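L-hydantoinase (Arthrobacter aurescens, PDB 1GKR) catalyses the zinc-dependent hydrolytic ring opening of hydantoin derivatives, preferring aryl over alkyl ones, with a stereoselectivity that depends on the substrate. Local coordinates at residues A[59-64]-A[90-95]; A[188-193]-A[214-219]; A[220-225]-A[246-251]; A[237-242]-A[284-289]; A[266-271]-A[307-312]. All blocks are in the same frame, centred on the assembly; numbering follows the deposited sequence.

Contact 1 of 5, residues A[59-64]-A[90-95]; sequences EHVHII and IIEMPI. With ZN (zinc ion), chain F.
Val-61 pairs with Glu-92 in a parallel bridge, and the axes of strands 60-62 and 90-92 approach to 5.4 Å at 56°. Met-93 N bonds to Val-61 O at 2.9 Å; the bond from Val-61 N to Ile-91 O is weak. Beyond the bridge the carboxylate of Glu-92 reaches across to segment 59-64. Ile-64 N meets its OE1 at 3.3 Å from above the carboxylate plane. Ile-63 N bonds to OE2, at a modelled length too short to trust. His-60 and His-62 are the HxH pair at the end of the first barrel strand of amidohydrolases. Their NE2 atoms bind one zinc ion. Met-93 SD lies obliquely 4.2 Å from the His-60 ring centroid and 4.7 Å from that of His-62. An alanine at Met-93 would probably leave both zinc-binding rings without this sulfur packing and open a gap beside them. Water 1, in the plane of the His-62 ring, accepts from ND1 at 3.0 Å and donates to Ile-95 O. The two strands and helix 75-85 form a beta-alpha-beta unit. That helix covers Ile-63 and Glu-92, helix 357-372 packs on Ile-91, and strand 120-123 continues the pairing beyond strand 87-92.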
# COMPACT_ATOMS: atom_id res chain seq x y z
N GLU A 59 -6.24 20.03 -24.78
CA GLU A 59 -6.43 20.84 -23.58
C GLU A 59 -5.19 21.61 -23.16
O GLU A 59 -5.22 22.36 -22.18
CB GLU A 59 -6.80 19.93 -22.40
CG GLU A 59 -5.67 18.96 -22.06
CD GLU A 59 -6.03 17.95 -20.98
OE1 GLU A 59 -7.23 17.72 -20.75
OE2 GLU A 59 -5.09 17.39 -20.36
N HIS A 60 -4.09 21.43 -23.88
CA HIS A 60 -2.86 22.10 -23.48
C HIS A 60 -2.17 22.85 -24.62
O HIS A 60 -1.17 22.37 -25.18
CB HIS A 60 -1.93 21.08 -22.86
CG HIS A 60 -0.83 21.69 -22.05
ND1 HIS A 60 -0.19 21.03 -21.03
CD2 HIS A 60 -0.25 22.92 -22.13
CE1 HIS A 60 0.73 21.82 -20.50
NE2 HIS A 60 0.71 22.97 -21.15
N VAL A 61 -2.68 24.03 -24.93
CA VAL A 61 -2.13 24.83 -26.01
C VAL A 61 -1.66 26.21 -25.55
O VAL A 61 -2.34 26.90 -24.78
CB VAL A 61 -3.20 24.97 -27.12
CG1 VAL A 61 -2.64 25.73 -28.32
CG2 VAL A 61 -3.67 23.60 -27.53
N HIS A 62 -0.48 26.59 -26.04
CA HIS A 62 0.10 27.90 -25.74
C HIS A 62 0.38 28.66 -27.05
O HIS A 62 1.53 28.81 -27.46
CB HIS A 62 1.43 27.78 -25.01
CG HIS A 62 1.35 27.10 -23.69
ND1 HIS A 62 0.87 27.72 -22.56
CD2 HIS A 62 1.76 25.86 -23.29
CE1 HIS A 62 0.99 26.91 -21.52
NE2 HIS A 62 1.52 25.77 -21.94
N ILE A 63 -0.67 29.11 -27.74
CA ILE A 63 -0.45 29.89 -28.94
C ILE A 63 0.07 31.24 -28.45
O ILE A 63 0.83 31.90 -29.13
CB ILE A 63 -1.74 30.07 -29.75
CG1 ILE A 63 -2.13 28.73 -30.39
CG2 ILE A 63 -1.54 31.14 -30.82
CD1 ILE A 63 -3.46 28.76 -31.10
N ILE A 64 -0.35 31.60 -27.23
CA ILE A 64 0.05 32.83 -26.55
C ILE A 64 -0.61 34.07 -27.11
O ILE A 64 -1.48 34.65 -26.46
CB ILE A 64 1.57 33.06 -26.62
CG1 ILE A 64 2.33 31.80 -26.19
CG2 ILE A 64 1.93 34.25 -25.73
CD1 ILE A 64 2.49 31.64 -24.70
N ILE A 90 -9.20 23.62 -29.29
CA ILE A 90 -8.09 23.84 -28.40
C ILE A 90 -8.55 24.61 -27.17
O ILE A 90 -9.59 25.28 -27.19
CB ILE A 90 -6.98 24.69 -29.09
CG1 ILE A 90 -7.51 26.10 -29.38
CG2 ILE A 90 -6.55 24.06 -30.39
CD1 ILE A 90 -6.49 27.04 -29.93
N ILE A 91 -7.78 24.51 -26.10
CA ILE A 91 -8.08 25.25 -24.90
C ILE A 91 -6.78 26.02 -24.64
O ILE A 91 -5.79 25.42 -24.26
CB ILE A 91 -8.43 24.31 -23.75
CG1 ILE A 91 -9.41 23.23 -24.25
CG2 ILE A 91 -9.13 25.08 -22.64
CD1 ILE A 91 -10.00 22.36 -23.14
N GLU A 92 -6.80 27.34 -24.88
CA GLU A 92 -5.62 28.20 -24.70
C GLU A 92 -5.29 28.42 -23.25
O GLU A 92 -6.17 28.82 -22.48
CB GLU A 92 -5.84 29.58 -25.30
CG GLU A 92 -5.02 29.90 -26.52
CD GLU A 92 -3.53 29.99 -26.26
OE1 GLU A 92 -3.07 30.89 -25.52
OE2 GLU A 92 -2.83 29.14 -26.83
N MET A 93 -4.03 28.20 -22.88
CA MET A 93 -3.59 28.42 -21.50
C MET A 93 -3.58 29.94 -21.29
O MET A 93 -3.63 30.71 -22.24
CB MET A 93 -2.20 27.84 -21.28
CG MET A 93 -2.11 26.35 -21.53
SD MET A 93 -2.37 25.29 -20.07
CE MET A 93 -3.36 26.34 -19.05
N PRO A 94 -3.48 30.39 -20.03
CA PRO A 94 -3.49 31.83 -19.80
C PRO A 94 -2.12 32.46 -19.65
O PRO A 94 -2.01 33.53 -19.08
CB PRO A 94 -4.31 31.95 -18.54
CG PRO A 94 -3.76 30.80 -17.73
CD PRO A 94 -3.55 29.67 -18.74
N ILE A 95 -1.08 31.79 -20.13
CA ILE A 95 0.27 32.33 -20.01
C ILE A 95 0.52 33.19 -21.24
O ILE A 95 0.81 32.67 -22.32
CB ILE A 95 1.36 31.25 -20.02
CG1 ILE A 95 1.01 30.09 -19.10
CG2 ILE A 95 2.68 31.88 -19.65
CD1 ILE A 95 1.29 30.32 -17.66
ZN ZN F . 2.41 24.19 -20.81
O HOH W 1 -0.64 30.24 -22.90
O HOH W 2 4.86 24.00 -20.33

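Contact 2 of 5, residues A[188-193]-A[214-219]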
# COMPACT_ATOMS: atom_id res chain seq x y z
N THR A 188 11.79 25.64 -5.61
CA THR A 188 12.92 25.80 -4.73
C THR A 188 14.04 24.78 -4.83
O THR A 188 15.20 25.12 -4.66
CB THR A 188 12.39 25.88 -3.31
OG1 THR A 188 12.30 27.24 -2.93
CG2 THR A 188 13.25 25.15 -2.37
N ILE A 189 13.68 23.53 -5.10
CA ILE A 189 14.68 22.47 -5.23
C ILE A 189 15.36 22.62 -6.57
O ILE A 189 16.57 22.42 -6.68
CB ILE A 189 14.03 21.08 -5.12
CG1 ILE A 189 13.68 20.81 -3.65
CG2 ILE A 189 14.96 20.01 -5.69
CD1 ILE A 189 12.78 19.62 -3.44
N ILE A 190 14.59 22.98 -7.59
CA ILE A 190 15.17 23.17 -8.91
C ILE A 190 16.23 24.25 -8.82
O ILE A 190 17.32 24.10 -9.37
CB ILE A 190 14.10 23.55 -9.93
CG1 ILE A 190 13.19 22.36 -10.16
CG2 ILE A 190 14.75 23.96 -11.23
CD1 ILE A 190 12.06 22.62 -11.13
N GLN A 191 15.93 25.35 -8.13
CA GLN A 191 16.91 26.42 -8.00
C GLN A 191 18.18 25.92 -7.32
O GLN A 191 19.28 26.19 -7.81
CB GLN A 191 16.35 27.56 -7.16
CG GLN A 191 15.24 28.34 -7.83
CD GLN A 191 14.69 29.42 -6.92
OE1 GLN A 191 13.65 30.01 -7.21
NE2 GLN A 191 15.39 29.69 -5.81
N ALA A 192 18.03 25.21 -6.21
CA ALA A 192 19.18 24.69 -5.49
C ALA A 192 20.01 23.78 -6.38
O ALA A 192 21.23 23.92 -6.46
CB ALA A 192 18.75 23.94 -4.24
N LEU A 193 19.35 22.85 -7.05
CA LEU A 193 20.07 21.94 -7.93
C LEU A 193 20.75 22.69 -9.09
O LEU A 193 21.86 22.34 -9.49
CB LEU A 193 19.13 20.87 -8.46
CG LEU A 193 18.63 19.92 -7.38
CD1 LEU A 193 17.61 18.99 -7.97
CD2 LEU A 193 19.80 19.15 -6.80
N VAL A 214 13.35 13.57 -11.43
CA VAL A 214 12.01 13.05 -11.20
C VAL A 214 11.58 13.15 -9.75
O VAL A 214 10.41 13.41 -9.46
CB VAL A 214 11.86 11.56 -11.64
CG1 VAL A 214 12.44 11.35 -13.01
CG2 VAL A 214 12.51 10.66 -10.67
N PHE A 215 12.52 12.97 -8.82
CA PHE A 215 12.14 13.01 -7.42
C PHE A 215 11.47 14.33 -7.03
O PHE A 215 10.57 14.34 -6.19
CB PHE A 215 13.33 12.67 -6.52
CG PHE A 215 14.10 13.85 -6.04
CD1 PHE A 215 13.62 14.64 -5.00
CD2 PHE A 215 15.34 14.15 -6.58
CE1 PHE A 215 14.35 15.72 -4.51
CE2 PHE A 215 16.10 15.23 -6.11
CZ PHE A 215 15.60 16.02 -5.07
N GLN A 216 11.87 15.43 -7.65
CA GLN A 216 11.22 16.69 -7.32
C GLN A 216 9.90 16.84 -8.08
O GLN A 216 8.94 17.41 -7.55
CB GLN A 216 12.15 17.90 -7.54
CG GLN A 216 12.65 18.16 -8.95
CD GLN A 216 11.63 18.87 -9.81
OE1 GLN A 216 10.90 19.74 -9.34
NE2 GLN A 216 11.60 18.52 -11.09
N GLU A 217 9.83 16.29 -9.29
CA GLU A 217 8.58 16.38 -10.04
C GLU A 217 7.55 15.56 -9.28
O GLU A 217 6.41 15.98 -9.08
CB GLU A 217 8.73 15.79 -11.44
CG GLU A 217 7.41 15.69 -12.19
CD GLU A 217 7.56 15.10 -13.58
OE1 GLU A 217 8.52 14.35 -13.82
OE2 GLU A 217 6.71 15.36 -14.45
N ASN A 218 7.97 14.39 -8.83
CA ASN A 218 7.07 13.52 -8.12
C ASN A 218 6.68 14.03 -6.74
O ASN A 218 5.59 13.75 -6.26
CB ASN A 218 7.67 12.12 -8.05
CG ASN A 218 7.68 11.44 -9.41
OD1 ASN A 218 8.35 10.42 -9.61
ND2 ASN A 218 6.92 11.99 -10.36
N GLU A 219 7.55 14.81 -6.11
CA GLU A 219 7.21 15.36 -4.81
C GLU A 219 6.07 16.36 -5.01
O GLU A 219 5.11 16.39 -4.24
CB GLU A 219 8.43 16.06 -4.21
CG GLU A 219 8.20 16.69 -2.84
CD GLU A 219 7.44 18.02 -2.91
OE1 GLU A 219 7.77 18.83 -3.80
OE2 GLU A 219 6.53 18.25 -2.08
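Ile-189 and Gln-216 face each other where helix 187-199 packs nearly antiparallel on helix 214-231, both in the connection between strands 179-182 and 234-237 of the amidohydrolase TIM barrel. The axes of the two short segments are 10.4 Å apart at 165°. The side chains of Ile-189 and Gln-216 slide past each other in opposite directions. Ile-189 CG2 is the touching branch and lies 4.0 Å from Gln-216 CB. The same methyl also meets the ring of Phe-215, 4.1 Å from CZ. Leu-193 comes to that ring more distantly. Both approach it obliquely, while Gln-216 CB stands over one face of the ring, offset toward the rim. Phe-215 also meets the ring of Phe-167 of a second subunit, so the helix pair borders the tetramer interface.

Gln-216 carries the polar part. Its CG lies between the backbone N and the carbonyl carbon (chi1 61°), and the chain bends at chi2 (81°). The amide is buried but has partners close by in the chain. OE1 accepts from Asn-186 N, and NE2 donates to Glu-185 OE2 and to Pro-213 O. These bonds fix the amide where the CG1-CD1 arm of Ile-190 crosses it obliquely. Gln-216 OE1 lies 3.6 Å from Ile-190 CG1 and equally far from Ile-190 CD1.

Contact 3 of 5, residues A[220-225]-A[246-251]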
# COMPACT_ATOMS: atom_id res chain seq x y z
N ALA A 220 6.18 17.17 -6.06
CA ALA A 220 5.15 18.17 -6.34
C ALA A 220 3.82 17.48 -6.65
O ALA A 220 2.75 17.95 -6.23
CB ALA A 220 5.58 19.04 -7.50
N ILE A 221 3.89 16.37 -7.37
CA ILE A 221 2.67 15.66 -7.70
C ILE A 221 2.03 15.18 -6.39
O ILE A 221 0.83 15.35 -6.15
CB ILE A 221 2.96 14.48 -8.63
CG1 ILE A 221 3.33 15.01 -10.02
CG2 ILE A 221 1.77 13.57 -8.73
CD1 ILE A 221 3.83 13.94 -11.00
N GLN A 222 2.86 14.61 -5.52
CA GLN A 222 2.42 14.10 -4.23
C GLN A 222 1.76 15.20 -3.40
O GLN A 222 0.73 14.99 -2.77
CB GLN A 222 3.63 13.57 -3.47
CG GLN A 222 3.31 12.73 -2.26
CD GLN A 222 3.97 11.35 -2.36
OE1 GLN A 222 4.03 10.60 -1.38
NE2 GLN A 222 4.46 11.01 -3.56
N ARG A 223 2.37 16.39 -3.43
CA ARG A 223 1.86 17.54 -2.70
C ARG A 223 0.50 18.02 -3.24
O ARG A 223 -0.42 18.30 -2.47
CB ARG A 223 2.87 18.68 -2.79
CG ARG A 223 2.91 19.55 -1.56
CD ARG A 223 3.73 20.79 -1.78
NE ARG A 223 4.88 20.57 -2.64
CZ ARG A 223 5.37 21.53 -3.42
NH1 ARG A 223 4.81 22.73 -3.42
NH2 ARG A 223 6.41 21.28 -4.22
N ALA A 224 0.40 18.14 -4.56
CA ALA A 224 -0.85 18.58 -5.17
C ALA A 224 -1.93 17.58 -4.81
O ALA A 224 -3.05 17.97 -4.46
CB ALA A 224 -0.70 18.64 -6.67
N LEU A 225 -1.58 16.30 -4.89
CA LEU A 225 -2.51 15.23 -4.56
C LEU A 225 -3.05 15.37 -3.13
O LEU A 225 -4.26 15.29 -2.91
CB LEU A 225 -1.79 13.90 -4.76
CG LEU A 225 -2.13 13.07 -6.02
CD1 LEU A 225 -2.62 13.92 -7.14
CD2 LEU A 225 -0.90 12.30 -6.45
N VAL A 246 2.96 8.90 -12.97
CA VAL A 246 1.71 8.43 -13.51
C VAL A 246 1.08 7.50 -12.48
O VAL A 246 -0.10 7.64 -12.15
CB VAL A 246 1.91 7.67 -14.84
CG1 VAL A 246 0.59 7.05 -15.30
CG2 VAL A 246 2.42 8.62 -15.91
N GLU A 247 1.89 6.59 -11.95
CA GLU A 247 1.37 5.65 -10.96
C GLU A 247 0.81 6.35 -9.71
O GLU A 247 -0.28 6.00 -9.25
CB GLU A 247 2.45 4.63 -10.60
CG GLU A 247 2.04 3.18 -10.95
CD GLU A 247 3.09 2.45 -11.78
OE1 GLU A 247 4.26 2.34 -11.31
OE2 GLU A 247 2.76 1.98 -12.90
N LEU A 248 1.54 7.32 -9.18
CA LEU A 248 1.09 8.06 -8.00
C LEU A 248 -0.31 8.62 -8.21
O LEU A 248 -1.17 8.50 -7.34
CB LEU A 248 2.06 9.21 -7.71
CG LEU A 248 3.05 9.11 -6.55
CD1 LEU A 248 3.50 7.68 -6.34
CD2 LEU A 248 4.25 10.00 -6.84
N ILE A 249 -0.53 9.24 -9.36
CA ILE A 249 -1.83 9.83 -9.67
C ILE A 249 -2.87 8.74 -9.86
O ILE A 249 -3.99 8.83 -9.33
CB ILE A 249 -1.76 10.69 -10.95
CG1 ILE A 249 -0.85 11.89 -10.71
CG2 ILE A 249 -3.14 11.18 -11.34
CD1 ILE A 249 -0.53 12.66 -11.95
N HIS A 250 -2.52 7.72 -10.63
CA HIS A 250 -3.43 6.62 -10.88
C HIS A 250 -3.90 6.00 -9.55
O HIS A 250 -5.09 5.79 -9.33
CB HIS A 250 -2.77 5.55 -11.73
CG HIS A 250 -3.73 4.53 -12.23
ND1 HIS A 250 -4.86 4.86 -12.95
CD2 HIS A 250 -3.78 3.18 -12.07
CE1 HIS A 250 -5.56 3.77 -13.20
NE2 HIS A 250 -4.93 2.74 -12.68
N GLN A 251 -2.94 5.70 -8.68
CA GLN A 251 -3.25 5.13 -7.40
C GLN A 251 -4.25 6.00 -6.65
O GLN A 251 -5.23 5.51 -6.10
CB GLN A 251 -1.97 4.97 -6.58
CG GLN A 251 -2.22 4.46 -5.17
CD GLN A 251 -2.94 3.11 -5.15
OE1 GLN A 251 -2.40 2.10 -5.63
NE2 GLN A 251 -4.16 3.08 -4.61
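Leu-225 N bonds to Ile-221 O at 2.9 Å, a regular helix bond between two residues that both touch the neighbouring helix. No hydrogen bond crosses between the segments, and the contact itself is largely apolar. The axes of helices 220-225 and 246-251 run in the same direction, 10.0 Å apart at 15°.

Ile-221 and Ile-249 carry the buried side. Their side chains cross at about a right angle. Ile-221 CG2, anti to the backbone N, touches Ile-249 CG1 at 3.7 Å, with Ile-249 CD1 a little further off. One turn on, Leu-225 sends CD2 over the backbone of the partner, 3.9 Å from Leu-248 O. Leu-248 points toward the first helix and receives the side chain of Gln-222, which crosses it obliquely. The amide of Gln-222 lies against the Leu-248 CD2 branch. This side is less buried, and Gln-222 also packs on Gln-222 of a second subunit.

Ile-221 and Ile-249 both rest on Val-237 of strand 234-237, which connects the two helices in sequence. Ile-249 also touches Val-259 and Cys-261 of the next strand. Neighbouring parallel helices laid over the strand between them in sequence are the outer layer of a TIM barrel.

Contact 4 of 5, residues A[237-242]-A[284-289]. With ZN (zinc ion), chain E.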
# COMPACT_ATOMS: atom_id res chain seq x y z
N VAL A 237 -3.14 16.85 -13.48
CA VAL A 237 -1.72 17.18 -13.43
C VAL A 237 -1.23 17.17 -14.88
O VAL A 237 -1.29 16.15 -15.56
CB VAL A 237 -0.93 16.17 -12.61
CG1 VAL A 237 0.56 16.52 -12.64
CG2 VAL A 237 -1.45 16.16 -11.17
N LEU A 238 -0.76 18.33 -15.33
CA LEU A 238 -0.28 18.53 -16.69
C LEU A 238 1.05 17.86 -16.94
O LEU A 238 1.80 17.57 -16.01
CB LEU A 238 -0.14 20.02 -16.99
CG LEU A 238 -1.42 20.85 -16.90
CD1 LEU A 238 -1.07 22.32 -16.99
CD2 LEU A 238 -2.36 20.46 -18.01
N HIS A 239 1.33 17.62 -18.22
CA HIS A 239 2.57 16.99 -18.69
C HIS A 239 3.38 16.23 -17.65
O HIS A 239 4.38 16.75 -17.15
CB HIS A 239 3.48 18.03 -19.32
CG HIS A 239 3.59 19.28 -18.51
ND1 HIS A 239 3.73 19.26 -17.14
CD2 HIS A 239 3.59 20.58 -18.88
CE1 HIS A 239 3.81 20.51 -16.70
NE2 HIS A 239 3.73 21.32 -17.73
N VAL A 240 2.94 15.01 -17.32
CA VAL A 240 3.65 14.15 -16.38
C VAL A 240 4.68 13.42 -17.24
O VAL A 240 4.33 12.71 -18.18
CB VAL A 240 2.70 13.16 -15.73
CG1 VAL A 240 3.48 12.13 -14.92
CG2 VAL A 240 1.74 13.91 -14.84
N SER A 241 5.96 13.60 -16.90
CA SER A 241 7.05 13.03 -17.69
C SER A 241 7.56 11.64 -17.36
O SER A 241 8.28 11.07 -18.18
CB SER A 241 8.26 13.94 -17.59
OG SER A 241 8.89 13.75 -16.32
N ASN A 242 7.21 11.10 -16.20
CA ASN A 242 7.74 9.81 -15.81
C ASN A 242 6.72 8.80 -15.29
O ASN A 242 5.71 9.16 -14.69
CB ASN A 242 8.83 10.02 -14.77
CG ASN A 242 8.28 10.39 -13.42
OD1 ASN A 242 7.87 9.52 -12.64
ND2 ASN A 242 8.24 11.68 -13.12
N VAL A 284 12.30 21.00 -22.57
CA VAL A 284 10.95 21.31 -22.17
C VAL A 284 10.85 21.10 -20.65
O VAL A 284 11.78 20.57 -20.04
CB VAL A 284 9.99 20.41 -22.98
CG1 VAL A 284 9.89 19.06 -22.35
CG2 VAL A 284 8.64 21.08 -23.15
N ALA A 285 9.77 21.54 -20.01
CA ALA A 285 9.65 21.36 -18.56
C ALA A 285 8.29 20.84 -18.20
O ALA A 285 7.28 21.45 -18.56
CB ALA A 285 9.87 22.66 -17.84
N PRO A 286 8.23 19.70 -17.48
CA PRO A 286 9.35 18.89 -16.98
C PRO A 286 10.19 18.31 -18.11
O PRO A 286 9.71 18.16 -19.23
CB PRO A 286 8.66 17.77 -16.21
CG PRO A 286 7.33 18.29 -15.93
CD PRO A 286 6.96 19.06 -17.16
N PRO A 287 11.44 17.94 -17.81
CA PRO A 287 12.37 17.38 -18.79
C PRO A 287 11.90 16.04 -19.36
O PRO A 287 11.15 15.30 -18.71
CB PRO A 287 13.65 17.20 -17.98
CG PRO A 287 13.52 18.18 -16.87
CD PRO A 287 12.08 18.06 -16.49
N VAL A 288 12.34 15.75 -20.57
CA VAL A 288 12.03 14.47 -21.20
C VAL A 288 12.88 13.50 -20.39
O VAL A 288 14.00 13.83 -20.00
CB VAL A 288 12.46 14.45 -22.66
CG1 VAL A 288 12.36 13.05 -23.21
CG2 VAL A 288 11.57 15.37 -23.45
N ARG A 289 12.35 12.32 -20.12
CA ARG A 289 13.07 11.35 -19.32
C ARG A 289 13.82 10.26 -20.09
O ARG A 289 13.90 10.28 -21.32
CB ARG A 289 12.12 10.74 -18.31
CG ARG A 289 12.18 11.39 -16.94
CD ARG A 289 11.75 12.84 -16.86
NE ARG A 289 12.68 13.57 -15.99
CZ ARG A 289 12.34 14.47 -15.08
NH1 ARG A 289 11.08 14.80 -14.87
NH2 ARG A 289 13.29 15.07 -14.36
ZN ZN E . 4.12 23.56 -17.75
O HOH W 3 9.74 11.66 -20.73
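His-239 binds a zinc ion through NE2 at 2.3 Å and carries Pro-286 over one ring face. Pro-286 CD makes a CH-pi contact, 3.5 Å from the ring centroid and 24° off its normal. The peptide bond before this proline is cis. Ala-285 O lies over the rim of the same face, and Leu-238 CB covers the centre of the other. His-183 and the carboxylated Lys-147 complete the metal site. Further out, Ser-241 OG sits at the edge of the Arg-289 guanidinium, near its plane, 2.8 Å from NH1. Both residues turn to Glu-217 OE1, which also takes Asn-242 ND2. Arg-289 NE makes a second salt bridge, to Glu-209. Water 3 joins Ser-241 O to Arg-289 N. A leucine at Arg-289 would probably leave Glu-217 and Glu-209 without their positive mate. Three donors on one carboxylate oxygen would be expected to stabilise its negative charge, in a polar cluster that borders Pro-286, the residue lying on the zinc-binding histidine.

Contact 5 of 5, residues A[266-271]-A[307-312]. With ZN (zinc ion), chain F.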
# COMPACT_ATOMS: atom_id res chain seq x y z
N GLN A 266 5.48 14.56 -26.66
CA GLN A 266 6.91 14.89 -26.48
C GLN A 266 7.57 13.91 -25.53
O GLN A 266 8.75 13.60 -25.67
CB GLN A 266 7.12 16.28 -25.87
CG GLN A 266 5.99 17.22 -26.07
CD GLN A 266 4.92 17.05 -25.03
OE1 GLN A 266 4.91 17.74 -24.02
NE2 GLN A 266 4.01 16.13 -25.28
N TYR A 267 6.82 13.44 -24.54
CA TYR A 267 7.35 12.53 -23.55
C TYR A 267 7.32 11.09 -24.01
O TYR A 267 8.11 10.28 -23.54
CB TYR A 267 6.59 12.70 -22.24
CG TYR A 267 6.77 14.06 -21.65
CD1 TYR A 267 8.00 14.47 -21.14
CD2 TYR A 267 5.71 14.98 -21.63
CE1 TYR A 267 8.19 15.75 -20.64
CE2 TYR A 267 5.89 16.27 -21.13
CZ TYR A 267 7.13 16.65 -20.63
OH TYR A 267 7.31 17.92 -20.14
N LEU A 268 6.40 10.78 -24.92
CA LEU A 268 6.28 9.41 -25.43
C LEU A 268 7.19 9.14 -26.63
O LEU A 268 7.74 8.05 -26.76
CB LEU A 268 4.83 9.11 -25.81
CG LEU A 268 3.84 9.07 -24.65
CD1 LEU A 268 2.43 8.97 -25.18
CD2 LEU A 268 4.15 7.91 -23.77
N ASN A 269 7.35 10.15 -27.49
CA ASN A 269 8.15 10.01 -28.70
C ASN A 269 9.57 10.55 -28.67
O ASN A 269 10.23 10.60 -29.71
CB ASN A 269 7.40 10.64 -29.86
CG ASN A 269 6.06 9.99 -30.09
OD1 ASN A 269 5.99 8.88 -30.63
ND2 ASN A 269 4.99 10.65 -29.67
N ILE A 270 10.05 10.97 -27.50
CA ILE A 270 11.41 11.48 -27.40
C ILE A 270 12.03 10.92 -26.14
O ILE A 270 11.35 10.69 -25.14
CB ILE A 270 11.46 13.00 -27.32
CG1 ILE A 270 10.73 13.60 -28.51
CG2 ILE A 270 12.90 13.47 -27.37
CD1 ILE A 270 10.62 15.09 -28.43
N THR A 271 13.34 10.72 -26.19
CA THR A 271 14.06 10.14 -25.07
C THR A 271 15.31 10.93 -24.79
O THR A 271 15.76 11.68 -25.64
CB THR A 271 14.43 8.70 -25.42
OG1 THR A 271 13.36 7.85 -25.02
CG2 THR A 271 15.71 8.28 -24.78
N ASP A 307 -4.61 9.43 -18.46
CA ASP A 307 -5.94 9.91 -18.82
C ASP A 307 -6.09 10.76 -20.06
O ASP A 307 -7.04 10.57 -20.82
CB ASP A 307 -6.52 10.66 -17.62
CG ASP A 307 -6.56 9.79 -16.39
OD1 ASP A 307 -7.35 8.83 -16.41
OD2 ASP A 307 -5.80 10.06 -15.43
N THR A 308 -5.18 11.70 -20.28
CA THR A 308 -5.27 12.56 -21.46
C THR A 308 -3.91 12.85 -22.05
O THR A 308 -2.87 12.72 -21.41
CB THR A 308 -5.90 13.92 -21.13
OG1 THR A 308 -5.03 14.64 -20.25
CG2 THR A 308 -7.27 13.76 -20.48
N LEU A 309 -3.92 13.28 -23.30
CA LEU A 309 -2.71 13.64 -24.01
C LEU A 309 -2.90 15.09 -24.46
O LEU A 309 -3.94 15.47 -24.99
CB LEU A 309 -2.52 12.71 -25.20
CG LEU A 309 -1.31 11.77 -25.19
CD1 LEU A 309 -1.05 11.23 -23.81
CD2 LEU A 309 -1.55 10.63 -26.17
N GLY A 310 -1.90 15.92 -24.20
CA GLY A 310 -1.96 17.32 -24.59
C GLY A 310 -0.63 17.65 -25.23
O GLY A 310 0.39 17.16 -24.78
N SER A 311 -0.63 18.48 -26.26
CA SER A 311 0.63 18.79 -26.95
C SER A 311 1.59 19.71 -26.20
O SER A 311 2.81 19.52 -26.23
CB SER A 311 0.33 19.40 -28.31
OG SER A 311 -0.35 20.63 -28.13
N ASP A 312 1.02 20.69 -25.51
CA ASP A 312 1.81 21.70 -24.82
C ASP A 312 2.58 22.49 -25.90
O ASP A 312 3.74 22.88 -25.75
CB ASP A 312 2.78 21.08 -23.80
CG ASP A 312 3.37 22.14 -22.87
OD1 ASP A 312 2.71 23.18 -22.66
OD2 ASP A 312 4.48 21.93 -22.33
ZN ZN F . 2.41 24.19 -20.81
O HOH W 4 6.18 19.63 -21.91
O HOH W 2 4.86 24.00 -20.33
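Gln-266 and Asp-312 bring an amide and a carboxylate together with their planes 66° apart, and the two side chains cross at about a right angle. Ser-311 O lies over one face of the amide, 3.5 Å from Gln-266 CD. The site is at the mouth of the amidohydrolase TIM barrel. Strand 308-309 leads to the aspartate, and the short helix 265-268 stands beside it. No direct hydrogen bond joins the segments; water 4 does so instead. It bonds to Gln-266 OE1, to Tyr-267 OH at 2.7 Å and to Asp-312 OD2 at 2.9 Å. Tyr-267 OH is also bonded to Pro-286 O.

Away from the water, Leu-268 CD1 meets Leu-309 CD1 at 4.4 Å. Met-345 of helix 341-350 packs on both leucines, and Leu-297 of helix 291-303 touches Leu-268.

Asp-312 divides its oxygens. Its CG is anti to the backbone N (chi1 -167°), and its carboxylate faces the zinc ion that His-60 and His-62 also bind. OD2 takes two waters, which would help to fix the turn of the carboxylate. Besides water 4 it accepts from water 2, itself 2.5 Å from the zinc ion. Asp-312 OD1 binds that zinc ion at 2.1 Å.

Overall arrangement
Contacts 1, 4 and 5 surround the binuclear zinc site. Contacts 1 and 5 share one zinc ion and water 2; contact 4 holds the other ion, 3.6 Å from zinc to zinc. His-60 CE1 lies 3.5 Å from His-239 CD2, which brings contact 1 against contact 4. Glu-59 OE2 and Thr-308 OG1, 2.8 Å apart, tie contact 1 to contact 5. The centres of contacts 4 and 5 are about 8 Å apart, and Tyr-267 of contact 5 packs on His-239 and Ser-241 of contact 4. Contacts 2 and 3 use successive parts of helix 214-231, further out. Contact 3 backs contact 4, with Ile-249 CD1 3.6 Å from Val-237 CB. Contacts 2 and 3 both reach a second subunit.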